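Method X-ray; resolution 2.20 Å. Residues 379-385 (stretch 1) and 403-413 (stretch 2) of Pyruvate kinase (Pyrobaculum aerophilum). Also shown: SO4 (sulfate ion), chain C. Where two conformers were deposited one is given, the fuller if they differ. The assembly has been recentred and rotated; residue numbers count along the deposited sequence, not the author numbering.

Stretch 1 (379-385) VFSMSGT
Stretch 2 (403-413) TPNVRVARSLS

Stretch 1 enters as the end of a β-strand, Val-379 and Phe-380 (phi/psi -132/132 and -100/122), and stays extended through Ser-381 (-137/124). It then turns through Met-382 (-74/-49), Ser-383 (-113/0) and Gly-384 (92/-3), which sits at the N-cap position of the helix entered at Thr-385 (-62/-52). Stretch 2 starts extended at Thr-403 (-145/145), bends at Pro-404 (-86/0) and Asn-405 (-111/119), and continues as a helix from Val-406, with phi near -65° and psi near -40° from Val-406 to Ser-411; Leu-412 departs, at -79/-12. Its i to i+4 bonds begin with Ala-409 N to Asn-405 O (3.1 Å) and include Leu-412 N to Val-408 O (3.1 Å). Two close approaches set the register: the CA atoms of Ser-381 and Thr-403 lie 5.3 Å apart, those of Ser-383 and Val-408 5.9 Å, and over these residues the two stretches advance in roughly the same direction.

The hydrogen bond across the two stretches runs from Thr-403 OG1 to Ser-381 O (2.9 Å), made with chi1 t (-175°). The same carbonyl receives a CA-H...O contact from Thr-403 CA, 3.4 Å from Ser-381 O. Thr-403 OG1 also accepts a weak bond from Asn-405 N (3.4 Å), so one hydroxyl joins stretch 1 and also steadies its own turn. Asn-405 (chi1 t, chi2 -4°) caps the helix: its OD1 accepts from Arg-407 N at 3.0 Å, satisfying an amide that has no helical carbonyl before it.

Pro-404, its ring C-gamma endo, offers a compact apolar surface. Phe-380 (chi1 t, chi2 84°) brings CZ within 3.9 Å of Pro-404 CD, the ring lying oblique to it. Met-382 points CA-to-CB away, yet its flexible chain (m, m, t) carries SD to 3.6 Å from Pro-404 CG.

Val-408 (chi1 t) points toward the turn, its CG1 3.4 Å from Gly-384 N and its CG2 3.5 Å from Met-382 O. Leu-412 (m, t) follows one helical turn later, CD1 4.1 Å from Gly-384 CA. Glycine suits this place twice over: an ideal CB would lie 3.3 Å from both Val-408 CG1 and Leu-412 CD2, and at these backbone angles would jam against the preceding carbonyl O.

The turn also cradles a sulfate, probably from the crystallisation liquor. Met-382 N reaches sulfate O1 at 2.6 Å, while Ser-383 N (2.8 Å) and Thr-385 N (3.2 Å) converge on sulfate O2, so backbone amides meet the anion's charge. Ser-381 OG (chi1 t) donates to sulfate O3 at 2.6 Å and accepts a weak bond from Gly-384 N at 3.1 Å.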

# COMPACT_ATOMS: atom_id res chain seq x y z
N VAL A 379 -11.78 -28.26 -0.78
CA VAL A 379 -11.17 -28.62 0.51
C VAL A 379 -11.67 -29.98 0.94
O VAL A 379 -12.88 -30.22 0.93
CB VAL A 379 -11.59 -27.65 1.68
CG1 VAL A 379 -10.72 -27.88 2.92
CG2 VAL A 379 -11.55 -26.21 1.26
N PHE A 380 -10.75 -30.85 1.36
CA PHE A 380 -11.13 -32.03 2.11
C PHE A 380 -10.89 -31.83 3.61
O PHE A 380 -9.78 -31.54 4.07
CB PHE A 380 -10.53 -33.35 1.59
CG PHE A 380 -11.36 -34.56 1.96
CD1 PHE A 380 -12.45 -34.94 1.18
CD2 PHE A 380 -11.08 -35.30 3.10
CE1 PHE A 380 -13.23 -36.05 1.52
CE2 PHE A 380 -11.87 -36.40 3.47
CZ PHE A 380 -12.95 -36.77 2.67
N SER A 381 -11.98 -31.96 4.36
CA SER A 381 -12.02 -31.52 5.73
C SER A 381 -12.73 -32.57 6.57
O SER A 381 -13.86 -32.95 6.27
CB SER A 381 -12.76 -30.18 5.79
OG SER A 381 -12.55 -29.52 7.02
N MET A 382 -12.05 -33.06 7.61
CA MET A 382 -12.59 -34.07 8.51
C MET A 382 -13.65 -33.51 9.47
O MET A 382 -14.73 -34.07 9.60
CB MET A 382 -11.47 -34.75 9.32
CG MET A 382 -10.52 -35.61 8.50
SD MET A 382 -11.34 -36.78 7.40
CE MET A 382 -10.02 -37.95 7.04
N SER A 383 -13.33 -32.39 10.12
CA SER A 383 -14.20 -31.79 11.12
C SER A 383 -14.78 -30.44 10.70
O SER A 383 -15.50 -29.82 11.47
CB SER A 383 -13.44 -31.61 12.44
OG SER A 383 -12.99 -32.88 12.92
N GLY A 384 -14.43 -29.97 9.50
CA GLY A 384 -14.82 -28.62 9.06
C GLY A 384 -13.84 -27.50 9.35
O GLY A 384 -14.08 -26.37 8.96
N THR A 385 -12.73 -27.79 10.03
CA THR A 385 -11.79 -26.76 10.50
C THR A 385 -11.12 -25.91 9.38
O THR A 385 -11.15 -24.68 9.41
CB THR A 385 -10.71 -27.38 11.41
OG1 THR A 385 -11.35 -28.21 12.40
CG2 THR A 385 -9.87 -26.29 12.11
N THR A 403 -16.37 -34.01 2.90
CA THR A 403 -16.21 -34.49 4.27
C THR A 403 -16.79 -35.91 4.43
O THR A 403 -17.79 -36.26 3.79
CB THR A 403 -16.81 -33.47 5.32
OG1 THR A 403 -16.55 -33.91 6.65
CG2 THR A 403 -18.30 -33.26 5.16
N PRO A 404 -16.17 -36.75 5.28
CA PRO A 404 -16.79 -38.08 5.53
C PRO A 404 -17.85 -38.08 6.64
O PRO A 404 -18.43 -39.13 6.95
CB PRO A 404 -15.60 -38.97 5.92
CG PRO A 404 -14.53 -38.00 6.43
CD PRO A 404 -14.89 -36.59 6.01
N ASN A 405 -18.07 -36.92 7.26
CA ASN A 405 -19.01 -36.80 8.37
C ASN A 405 -20.21 -35.98 7.91
O ASN A 405 -20.07 -34.81 7.51
CB ASN A 405 -18.32 -36.15 9.58
CG ASN A 405 -19.20 -36.12 10.83
OD1 ASN A 405 -20.38 -36.53 10.83
ND2 ASN A 405 -18.63 -35.65 11.93
N VAL A 406 -21.39 -36.59 7.95
CA VAL A 406 -22.62 -35.93 7.52
C VAL A 406 -22.97 -34.76 8.45
O VAL A 406 -23.47 -33.74 8.00
CB VAL A 406 -23.80 -36.95 7.37
CG1 VAL A 406 -24.22 -37.52 8.71
CG2 VAL A 406 -24.99 -36.30 6.65
N ARG A 407 -22.65 -34.90 9.73
CA ARG A 407 -22.86 -33.82 10.69
C ARG A 407 -21.98 -32.58 10.43
O ARG A 407 -22.40 -31.45 10.69
CB ARG A 407 -22.70 -34.33 12.13
CG ARG A 407 -23.83 -35.27 12.54
CD ARG A 407 -23.60 -35.88 13.92
NE ARG A 407 -23.97 -34.93 14.97
CZ ARG A 407 -24.02 -35.21 16.28
NH1 ARG A 407 -23.71 -36.43 16.73
NH2 ARG A 407 -24.36 -34.26 17.13
N VAL A 408 -20.77 -32.80 9.93
CA VAL A 408 -19.91 -31.69 9.47
C VAL A 408 -20.51 -31.02 8.22
O VAL A 408 -20.60 -29.78 8.15
CB VAL A 408 -18.43 -32.15 9.22
CG1 VAL A 408 -17.60 -31.01 8.64
CG2 VAL A 408 -17.77 -32.64 10.53
N ALA A 409 -20.96 -31.81 7.25
CA ALA A 409 -21.60 -31.24 6.06
C ALA A 409 -22.76 -30.30 6.41
O ALA A 409 -22.89 -29.23 5.83
CB ALA A 409 -22.06 -32.34 5.10
N ARG A 410 -23.59 -30.73 7.36
CA ARG A 410 -24.73 -29.94 7.81
C ARG A 410 -24.31 -28.63 8.48
O ARG A 410 -24.96 -27.62 8.32
CB ARG A 410 -25.57 -30.77 8.77
CG ARG A 410 -26.37 -31.87 8.09
CD ARG A 410 -26.82 -32.90 9.12
NE ARG A 410 -27.53 -34.01 8.51
CZ ARG A 410 -27.89 -35.13 9.15
NH1 ARG A 410 -27.62 -35.31 10.44
NH2 ARG A 410 -28.53 -36.08 8.48
N SER A 411 -23.26 -28.68 9.28
CA SER A 411 -22.76 -27.52 9.98
C SER A 411 -22.32 -26.44 8.98
O SER A 411 -22.64 -25.26 9.14
CB SER A 411 -21.58 -27.95 10.86
OG SER A 411 -21.33 -27.03 11.89
N LEU A 412 -21.64 -26.87 7.91
CA LEU A 412 -20.99 -25.96 6.95
C LEU A 412 -21.98 -25.36 5.94
O LEU A 412 -21.67 -24.41 5.23
CB LEU A 412 -19.87 -26.71 6.22
CG LEU A 412 -18.79 -27.31 7.10
CD1 LEU A 412 -17.76 -28.02 6.24
CD2 LEU A 412 -18.12 -26.22 7.98
N SER A 413 -23.18 -25.92 5.93
CA SER A 413 -24.25 -25.48 5.05
C SER A 413 -24.61 -23.98 5.16
O SER A 413 -25.07 -23.38 4.19
CB SER A 413 -25.48 -26.32 5.34
OG SER A 413 -26.36 -26.22 4.24
S SO4 C . -10.02 -30.53 9.17
O1 SO4 C . -9.92 -31.79 8.46
O2 SO4 C . -11.15 -30.62 10.10
O3 SO4 C . -10.26 -29.43 8.24
O4 SO4 C . -8.81 -30.22 9.94